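Local coordinates for protein agarase (Pseudoalteromonas fuliginea, PDB 6XJ9) that probably hydrolyses the beta-1,4 linkages of agarose, the galactan of red-algal agar, as a member of glycoside hydrolase family 50, at residues K631-A634 / K635-V639; A595-Y598 / F599-N603; E276-G279 / Y280-A284. All blocks are in the same frame, centred on the assembly; numbering follows the deposited sequence.

Contact 1: residues K631-A634 / K635-V639; sequences KASA and KYVDV
The C-terminal turn of helix 627-634, leading to strand 640-643 in the parallel part of what is probably the (beta/alpha)8 barrel of family 50 agarases, is closed by Ser633 O, which receives the backbone N-H groups of both Tyr636 and Val637. The Tyr636 N to Ser633 O bond is 2.9 Å long, and its donor stands above the plane of the carbonyl. Val637 N comes from another direction, nearly along the C=O axis, and its 3.0 Å bond to Ser633 O is almost straight (169° at the hydrogen). Two donors thus grip one carbonyl, while Tyr636, at phi -130°, leaves the helical backbone angles. One residue back, Lys635 N reaches Ala632 O in a longer i to i+3 bond of 3.3 Å.

The side chains gather round the same carbonyls. Tyr636 brings its ring edge to Ala632 O, with CD2 3.3 Å from that oxygen and the oxygen near the ring plane. CG lies beside the backbone N (chi1 -62°), which turns the ring back along the helix end and directs its hydroxyl to Asp596 on helix 584-609, where it is hydrogen-bonded. In the conformer described here, the Lys635 chain bends at its outer torsions and folds back over Ala632; a second conformer makes that arrangement only provisional. On the inner side, Ser633 OG bonds back to Val630 O, while the Val637 side chain packs on Tyr615 of strand 614-615. Val637 also forks round the shared acceptor: its methyl carbons CG1 and CG2 each lie 3.4 Å from Ser633 O.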
ATOM      1  N   LYS A 631      32.914  17.663  16.030  1.00 19.82           N
ATOM      2  CA  LYS A 631      34.237  18.058  15.572  1.00 20.49           C
ATOM      3  C   LYS A 631      35.296  17.174  16.225  1.00 18.79           C
ATOM      4  O   LYS A 631      36.182  16.678  15.544  1.00 18.27           O
ATOM      5  CB  LYS A 631      34.473  19.561  15.786  1.00 20.57           C
ATOM      6  CG  LYS A 631      35.837  20.071  15.335  1.00 23.49           C
ATOM      7  CD  LYS A 631      36.096  21.529  15.710  1.00 25.99           C
ATOM      8  CE  LYS A 631      37.560  21.893  15.571  1.00 28.35           C
ATOM      9  NZ  LYS A 631      37.791  23.331  15.837  1.00 32.46           N
ATOM     10  N   ALA A 632      35.199  16.965  17.543  1.00 18.73           N
ATOM     11  CA  ALA A 632      36.172  16.135  18.238  1.00 17.91           C
ATOM     12  C   ALA A 632      36.146  14.720  17.666  1.00 18.58           C
ATOM     13  O   ALA A 632      37.201  14.147  17.391  1.00 19.26           O
ATOM     14  CB  ALA A 632      35.920  16.140  19.729  1.00 18.51           C
ATOM     15  N   SER A 633      34.937  14.179  17.439  1.00 17.85           N
ATOM     16  CA  SER A 633      34.797  12.819  16.938  1.00 17.68           C
ATOM     17  C   SER A 633      35.432  12.639  15.556  1.00 17.83           C
ATOM     18  O   SER A 633      36.003  11.584  15.261  1.00 16.88           O
ATOM     19  CB  SER A 633      33.353  12.371  16.959  1.00 17.51           C
ATOM     20  OG  SER A 633      32.651  12.837  15.822  1.00 17.85           O
ATOM     21  N   ALA A 634      35.329  13.675  14.715  1.00 18.47           N
ATOM     22  CA  ALA A 634      35.744  13.607  13.319  1.00 20.22           C
ATOM     23  C   ALA A 634      37.237  13.308  13.187  1.00 20.33           C
ATOM     24  O   ALA A 634      37.666  12.781  12.173  1.00 22.81           O
ATOM     25  CB  ALA A 634      35.367  14.882  12.602  1.00 19.93           C
ATOM     26  N   LYS A 635      38.000  13.616  14.239  0.50 20.99           N
ATOM     27  CA  LYS A 635      39.440  13.424  14.272  0.50 21.50           C
ATOM     28  C   LYS A 635      39.794  11.970  14.581  0.50 20.54           C
ATOM     29  O   LYS A 635      40.967  11.616  14.554  0.50 19.77           O
ATOM     30  CB  LYS A 635      40.043  14.301  15.375  0.50 23.31           C
ATOM     31  CG  LYS A 635      39.877  15.805  15.190  0.50 24.51           C
ATOM     32  CD  LYS A 635      40.621  16.626  16.232  0.50 25.72           C
ATOM     33  CE  LYS A 635      39.953  16.613  17.592  0.50 26.10           C
ATOM     34  NZ  LYS A 635      39.096  17.806  17.797  0.50 26.55           N
ATOM     35  N   TYR A 636      38.800  11.138  14.921  1.00 19.16           N
ATOM     36  CA  TYR A 636      39.118   9.801  15.400  1.00 19.45           C
ATOM     37  C   TYR A 636      38.338   8.703  14.685  1.00 19.62           C
ATOM     38  O   TYR A 636      38.912   7.653  14.406  1.00 21.86           O
ATOM     39  CB  TYR A 636      38.954   9.698  16.922  1.00 19.42           C
ATOM     40  CG  TYR A 636      39.871  10.598  17.713  1.00 20.32           C
ATOM     41  CD1 TYR A 636      41.198  10.258  17.936  1.00 19.89           C
ATOM     42  CD2 TYR A 636      39.421  11.811  18.213  1.00 20.34           C
ATOM     43  CE1 TYR A 636      42.048  11.088  18.651  1.00 20.45           C
ATOM     44  CE2 TYR A 636      40.258  12.655  18.936  1.00 19.91           C
ATOM     45  CZ  TYR A 636      41.572  12.286  19.164  1.00 20.43           C
ATOM     46  OH  TYR A 636      42.397  13.110  19.883  1.00 21.07           O
ATOM     47  N   VAL A 637      37.051   8.936  14.408  1.00 17.14           N
ATOM     48  CA  VAL A 637      36.165   7.907  13.879  1.00 16.91           C
ATOM     49  C   VAL A 637      36.369   7.734  12.378  1.00 17.44           C
ATOM     50  O   VAL A 637      36.770   8.662  11.688  1.00 17.18           O
ATOM     51  CB  VAL A 637      34.690   8.213  14.202  1.00 16.26           C
ATOM     52  CG1 VAL A 637      34.512   8.503  15.691  1.00 15.22           C
ATOM     53  CG2 VAL A 637      34.154   9.375  13.372  1.00 15.55           C
ATOM     54  N   ASP A 638      36.034   6.538  11.881  1.00 17.65           N
ATOM     55  CA  ASP A 638      36.047   6.249  10.455  1.00 17.43           C
ATOM     56  C   ASP A 638      34.759   6.788   9.838  1.00 16.57           C
ATOM     57  O   ASP A 638      34.754   7.268   8.704  1.00 16.25           O
ATOM     58  CB  ASP A 638      36.198   4.744  10.214  1.00 16.97           C
ATOM     59  CG  ASP A 638      37.553   4.231  10.661  1.00 18.12           C
ATOM     60  OD1 ASP A 638      38.540   4.518   9.958  1.00 19.49           O
ATOM     61  OD2 ASP A 638      37.616   3.580  11.715  1.00 18.31           O
ATOM     62  N   VAL A 639      33.670   6.681  10.600  1.00 14.59           N
ATOM     63  CA  VAL A 639      32.354   7.131  10.157  1.00 14.46           C
ATOM     64  C   VAL A 639      31.697   7.803  11.354  1.00 14.14           C
ATOM     65  O   VAL A 639      31.750   7.255  12.455  1.00 15.17           O
ATOM     66  CB  VAL A 639      31.484   5.961   9.640  1.00 13.88           C
ATOM     67  CG1 VAL A 639      30.133   6.433   9.100  1.00 13.50           C
ATOM     68  CG2 VAL A 639      32.199   5.116   8.589  1.00 13.56           C
TER

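Contact 2: residues A595-Y598 / F599-N603; sequences ADKY and FSVVN
Four successive i to i+4 backbone bonds carry the chain through this stretch, from Phe599 N to Ala595 O at 2.9 Å through to Val602 N to Tyr598 O at 3.1 Å. Beside them, two consecutive aromatic rings meet. Tyr598 has CG anti to the backbone N (chi1 172°), whereas Phe599 has CG anti to the carbonyl carbon (chi1 -74°), and the rings converge in a T-shaped stack with planes at 86°. The edge belongs to Tyr598, whose CD2 stands over the centre of the Phe599 face. At its own edge, Phe599 CD2 lies 3.1 Å from Ala595 O.

All this sits midway along the long helix 584-609, packed against the neighbouring helix 627-634, where Phe599 meets Val629. Were Phe599 cut back to an alanine, the Tyr598 edge would probably lose the ring face it points into, and a gap would open toward Val629 and Tyr615. Val602 CG2 lies over a face of the Tyr598 ring in a CH-pi contact, 4.1 Å from its centroid, while the Tyr598 hydroxyl is hydrogen-bonded to Asp507. On the more polar flank, Lys597 NZ donates to a water at 3.2 Å, and that water also hydrogen-bonds Ser600 OG.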
ATOM      1  N   ALA A 595      35.332  15.994  24.809  1.00 18.18           N
ATOM      2  CA  ALA A 595      34.937  15.053  23.769  1.00 18.29           C
ATOM      3  C   ALA A 595      36.167  14.474  23.063  1.00 18.43           C
ATOM      4  O   ALA A 595      36.185  13.307  22.669  1.00 16.95           O
ATOM      5  CB  ALA A 595      34.014  15.733  22.787  1.00 18.69           C
ATOM      6  N   ASP A 596      37.213  15.296  22.924  1.00 18.22           N
ATOM      7  CA  ASP A 596      38.431  14.842  22.270  1.00 19.06           C
ATOM      8  C   ASP A 596      39.052  13.662  23.023  1.00 18.52           C
ATOM      9  O   ASP A 596      39.516  12.698  22.407  1.00 18.48           O
ATOM     10  CB  ASP A 596      39.424  15.990  22.097  1.00 20.72           C
ATOM     11  CG  ASP A 596      40.753  15.495  21.575  1.00 22.40           C
ATOM     12  OD1 ASP A 596      40.897  15.388  20.351  1.00 22.83           O
ATOM     13  OD2 ASP A 596      41.610  15.192  22.404  1.00 25.98           O
ATOM     14  N   LYS A 597      39.075  13.753  24.357  1.00 18.07           N
ATOM     15  CA  LYS A 597      39.632  12.701  25.192  1.00 18.11           C
ATOM     16  C   LYS A 597      38.712  11.483  25.146  1.00 17.86           C
ATOM     17  O   LYS A 597      39.186  10.348  25.064  1.00 18.03           O
ATOM     18  CB  LYS A 597      39.920  13.228  26.603  1.00 19.39           C
ATOM     19  CG  LYS A 597      40.485  12.217  27.603  1.00 19.00           C
ATOM     20  CD  LYS A 597      41.909  11.767  27.307  1.00 19.90           C
ATOM     21  CE  LYS A 597      42.522  10.928  28.419  1.00 20.21           C
ATOM     22  NZ  LYS A 597      43.783  10.278  27.977  1.00 21.55           N
ATOM     23  N   TYR A 598      37.393  11.714  25.158  1.00 16.96           N
ATOM     24  CA  TYR A 598      36.472  10.593  25.017  1.00 16.97           C
ATOM     25  C   TYR A 598      36.818   9.787  23.772  1.00 16.75           C
ATOM     26  O   TYR A 598      37.007   8.569  23.850  1.00 17.82           O
ATOM     27  CB  TYR A 598      34.993  10.994  24.949  1.00 15.78           C
ATOM     28  CG  TYR A 598      34.086   9.834  24.599  1.00 16.44           C
ATOM     29  CD1 TYR A 598      33.766   8.879  25.552  1.00 16.70           C
ATOM     30  CD2 TYR A 598      33.562   9.663  23.327  1.00 15.73           C
ATOM     31  CE1 TYR A 598      32.951   7.798  25.262  1.00 16.78           C
ATOM     32  CE2 TYR A 598      32.737   8.585  23.020  1.00 15.93           C
ATOM     33  CZ  TYR A 598      32.427   7.652  23.994  1.00 16.90           C
ATOM     34  OH  TYR A 598      31.630   6.568  23.729  1.00 18.01           O
ATOM     35  N   PHE A 599      36.844  10.471  22.620  1.00 16.22           N
ATOM     36  CA  PHE A 599      37.015   9.786  21.348  1.00 16.84           C
ATOM     37  C   PHE A 599      38.423   9.222  21.196  1.00 17.21           C
ATOM     38  O   PHE A 599      38.600   8.204  20.536  1.00 16.81           O
ATOM     39  CB  PHE A 599      36.558  10.664  20.180  1.00 16.42           C
ATOM     40  CG  PHE A 599      35.055  10.760  20.114  1.00 16.59           C
ATOM     41  CD1 PHE A 599      34.305   9.690  19.640  1.00 16.33           C
ATOM     42  CD2 PHE A 599      34.386  11.895  20.563  1.00 16.71           C
ATOM     43  CE1 PHE A 599      32.918   9.752  19.609  1.00 16.86           C
ATOM     44  CE2 PHE A 599      33.001  11.957  20.520  1.00 16.26           C
ATOM     45  CZ  PHE A 599      32.269  10.885  20.055  1.00 16.10           C
ATOM     46  N   SER A 600      39.408   9.898  21.798  1.00 16.77           N
ATOM     47  CA  SER A 600      40.787   9.452  21.734  1.00 17.44           C
ATOM     48  C   SER A 600      40.929   8.115  22.455  1.00 18.39           C
ATOM     49  O   SER A 600      41.603   7.216  21.957  1.00 17.58           O
ATOM     50  CB  SER A 600      41.692  10.497  22.333  1.00 19.78           C
ATOM     51  OG  SER A 600      43.030  10.043  22.312  1.00 23.37           O
ATOM     52  N   VAL A 601      40.288   8.009  23.633  1.00 16.66           N
ATOM     53  CA  VAL A 601      40.342   6.798  24.430  1.00 17.25           C
ATOM     54  C   VAL A 601      39.661   5.670  23.656  1.00 17.88           C
ATOM     55  O   VAL A 601      40.214   4.573  23.530  1.00 20.09           O
ATOM     56  CB  VAL A 601      39.746   7.009  25.841  1.00 16.90           C
ATOM     57  CG1 VAL A 601      39.459   5.697  26.535  1.00 17.22           C
ATOM     58  CG2 VAL A 601      40.669   7.861  26.706  1.00 17.89           C
ATOM     59  N   VAL A 602      38.477   5.937  23.099  1.00 16.23           N
ATOM     60  CA  VAL A 602      37.764   4.842  22.462  1.00 15.88           C
ATOM     61  C   VAL A 602      38.527   4.419  21.209  1.00 16.30           C
ATOM     62  O   VAL A 602      38.739   3.232  20.958  1.00 17.59           O
ATOM     63  CB  VAL A 602      36.284   5.170  22.197  1.00 15.17           C
ATOM     64  CG1 VAL A 602      35.605   4.028  21.451  1.00 14.98           C
ATOM     65  CG2 VAL A 602      35.542   5.472  23.500  1.00 15.35           C
ATOM     66  N   ASN A 603      39.002   5.414  20.464  1.00 17.08           N
ATOM     67  CA  ASN A 603      39.776   5.163  19.259  1.00 18.24           C
ATOM     68  C   ASN A 603      41.026   4.326  19.559  1.00 17.82           C
ATOM     69  O   ASN A 603      41.379   3.440  18.777  1.00 17.56           O
ATOM     70  CB  ASN A 603      40.139   6.476  18.562  1.00 18.55           C
ATOM     71  CG  ASN A 603      40.945   6.226  17.312  1.00 20.87           C
ATOM     72  OD1 ASN A 603      40.429   5.646  16.364  1.00 22.54           O
ATOM     73  ND2 ASN A 603      42.217   6.586  17.338  1.00 20.71           N
TER
HETATM   74  O   HOH W   1      43.606   9.110  25.003  1.00 33.06           O

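Contact 3: residues E276-G279 / Y280-A284; sequences EATG and YFRTA
Tyr280 opens the run into strand 282-286, an edge strand that forms a beta hairpin with strand 289-293, and its N-H closes an ST turn with Thr278. The bond from Tyr280 N to Thr278 OG1 is 3.2 Å long. It depends on the threonine hydroxyl sitting between its own backbone N and carbonyl carbon (chi1 68°), which swings OG1 round toward the following residues. Gly279, at the middle of the turn, has a positive phi of 82°, where a CB would be jammed against the carbonyl oxygen of Thr278. Its own carbonyl lies over one face of the Tyr280 ring, with Gly279 O 3.2 Å from CG. Farther out, the Tyr280 ring meets His613 edge-to-face and its hydroxyl bonds to Asn497, so the aromatic group ties this surface loop to the body of the protein.

Phe281 turns away from the loop and packs edge-to-face with Tyr300. Next comes Arg282, already in the strand, whose extended chain reaches back across the turn. Thr278 CG2 lies across it, 3.5 Å from Arg282 CD. A water between the two arms accepts from Thr278 N at 2.9 Å and from Arg282 NE at 3.2 Å; this water lies in the guanidinium plane, at its edge, and is also hydrogen-bonded to Tyr280 O. The far end of the arginine closes the loop on Glu276: NE makes a weak, 3.4 Å bond to Glu276 O, and NH2 donates to the same oxygen at 2.8 Å, in the carbonyl plane and on a lone pair.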
ATOM      1  N   GLU A 276      40.805  -1.326  -4.150  1.00 28.68           N
ATOM      2  CA  GLU A 276      41.702  -2.175  -3.381  1.00 30.14           C
ATOM      3  C   GLU A 276      40.884  -3.021  -2.408  1.00 32.30           C
ATOM      4  O   GLU A 276      40.067  -2.486  -1.658  1.00 33.33           O
ATOM      5  CB  GLU A 276      42.732  -1.313  -2.640  1.00 32.59           C
ATOM      6  CG  GLU A 276      43.558  -2.093  -1.628  1.00 34.54           C
ATOM      7  CD  GLU A 276      44.623  -1.311  -0.876  1.00 36.79           C
ATOM      8  OE1 GLU A 276      45.679  -1.895  -0.597  1.00 41.32           O
ATOM      9  OE2 GLU A 276      44.400  -0.127  -0.568  1.00 36.79           O
ATOM     10  N   ALA A 277      41.100  -4.344  -2.448  1.00 30.30           N
ATOM     11  CA  ALA A 277      40.475  -5.261  -1.506  1.00 30.99           C
ATOM     12  C   ALA A 277      41.396  -5.465  -0.306  1.00 31.56           C
ATOM     13  O   ALA A 277      42.437  -6.107  -0.416  1.00 33.21           O
ATOM     14  CB  ALA A 277      40.153  -6.569  -2.187  1.00 31.14           C
ATOM     15  N   THR A 278      41.007  -4.915   0.845  1.00 28.14           N
ATOM     16  CA  THR A 278      41.853  -5.015   2.023  1.00 27.88           C
ATOM     17  C   THR A 278      41.434  -6.218   2.864  1.00 25.31           C
ATOM     18  O   THR A 278      42.120  -6.568   3.814  1.00 25.65           O
ATOM     19  CB  THR A 278      41.803  -3.738   2.865  1.00 27.96           C
ATOM     20  OG1 THR A 278      40.485  -3.677   3.409  1.00 26.82           O
ATOM     21  CG2 THR A 278      42.126  -2.490   2.068  1.00 27.44           C
ATOM     22  N   GLY A 279      40.304  -6.836   2.506  1.00 24.59           N
ATOM     23  CA  GLY A 279      39.748  -7.923   3.300  1.00 23.50           C
ATOM     24  C   GLY A 279      38.926  -7.418   4.486  1.00 22.20           C
ATOM     25  O   GLY A 279      38.508  -8.220   5.315  1.00 21.94           O
ATOM     26  N   TYR A 280      38.710  -6.089   4.564  1.00 21.27           N
ATOM     27  CA  TYR A 280      37.851  -5.491   5.585  1.00 19.96           C
ATOM     28  C   TYR A 280      36.986  -4.370   5.013  1.00 18.71           C
ATOM     29  O   TYR A 280      37.348  -3.727   4.030  1.00 19.63           O
ATOM     30  CB  TYR A 280      38.694  -4.983   6.756  1.00 21.13           C
ATOM     31  CG  TYR A 280      39.493  -6.073   7.419  1.00 23.18           C
ATOM     32  CD1 TYR A 280      38.921  -6.901   8.370  1.00 23.69           C
ATOM     33  CD2 TYR A 280      40.807  -6.307   7.050  1.00 24.25           C
ATOM     34  CE1 TYR A 280      39.648  -7.924   8.960  1.00 24.91           C
ATOM     35  CE2 TYR A 280      41.543  -7.336   7.618  1.00 25.67           C
ATOM     36  CZ  TYR A 280      40.963  -8.137   8.582  1.00 26.04           C
ATOM     37  OH  TYR A 280      41.686  -9.140   9.158  1.00 28.41           O
ATOM     38  N   PHE A 281      35.832  -4.119   5.645  1.00 18.52           N
ATOM     39  CA  PHE A 281      35.022  -2.970   5.260  1.00 17.97           C
ATOM     40  C   PHE A 281      35.797  -1.697   5.589  1.00 17.27           C
ATOM     41  O   PHE A 281      36.442  -1.630   6.630  1.00 17.49           O
ATOM     42  CB  PHE A 281      33.670  -2.985   5.981  1.00 17.02           C
ATOM     43  CG  PHE A 281      32.685  -3.980   5.420  1.00 17.47           C
ATOM     44  CD1 PHE A 281      31.804  -3.618   4.414  1.00 16.82           C
ATOM     45  CD2 PHE A 281      32.644  -5.286   5.891  1.00 17.04           C
ATOM     46  CE1 PHE A 281      30.903  -4.537   3.884  1.00 16.94           C
ATOM     47  CE2 PHE A 281      31.741  -6.201   5.368  1.00 17.20           C
ATOM     48  CZ  PHE A 281      30.865  -5.823   4.370  1.00 16.09           C
ATOM     49  N   ARG A 282      35.727  -0.697   4.704  1.00 17.80           N
ATOM     50  CA  ARG A 282      36.471   0.542   4.898  1.00 18.20           C
ATOM     51  C   ARG A 282      35.751   1.687   4.186  1.00 18.08           C
ATOM     52  O   ARG A 282      34.687   1.476   3.605  1.00 17.06           O
ATOM     53  CB  ARG A 282      37.903   0.347   4.391  1.00 18.06           C
ATOM     54  CG  ARG A 282      37.968   0.033   2.907  1.00 19.13           C
ATOM     55  CD  ARG A 282      39.369  -0.287   2.416  1.00 19.42           C
ATOM     56  NE  ARG A 282      39.371  -0.479   0.970  1.00 20.21           N
ATOM     57  CZ  ARG A 282      39.542   0.492   0.073  1.00 19.69           C
ATOM     58  NH1 ARG A 282      39.758   1.732   0.467  1.00 18.80           N
ATOM     59  NH2 ARG A 282      39.535   0.208  -1.215  1.00 20.40           N
ATOM     60  N   THR A 283      36.329   2.896   4.209  1.00 19.54           N
ATOM     61  CA  THR A 283      35.675   4.019   3.543  1.00 20.24           C
ATOM     62  C   THR A 283      36.446   4.429   2.284  1.00 20.37           C
ATOM     63  O   THR A 283      37.644   4.169   2.169  1.00 19.80           O
ATOM     64  CB  THR A 283      35.521   5.235   4.467  1.00 19.89           C
ATOM     65  OG1 THR A 283      36.827   5.748   4.727  1.00 21.13           O
ATOM     66  CG2 THR A 283      34.832   4.929   5.779  1.00 20.16           C
ATOM     67  N   ALA A 284      35.730   5.038   1.329  1.00 19.62           N
ATOM     68  CA  ALA A 284      36.349   5.701   0.186  1.00 21.02           C
ATOM     69  C   ALA A 284      35.353   6.650  -0.467  1.00 21.35           C
ATOM     70  O   ALA A 284      34.159   6.572  -0.211  1.00 20.78           O
ATOM     71  CB  ALA A 284      36.876   4.709  -0.830  1.00 19.84           C
TER
HETATM   72  O   HOH W   2      38.471  -3.513   1.245  1.00 18.66           O

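How the contacts relate
Contacts 1 and 2 belong to two neighbouring helices, 627-634 and 584-609, and touch directly: Ala632 CB packs 3.5 Å from the backbone N of Asp596. Contact 2 is the buried one, dominated by aromatic and aliphatic packing within a regular helix. Contact 1 is only partly buried, and backbone bonds at a helix end do most of its work. Contact 3 lies on the surface, about 18 Å from contact 1 between centres, and relies on an arginine, a threonine hydroxyl and a water. Its strand nevertheless meets 635-639, where Thr283 CG2 packs on Val639 CG2; contact 2 does not touch it.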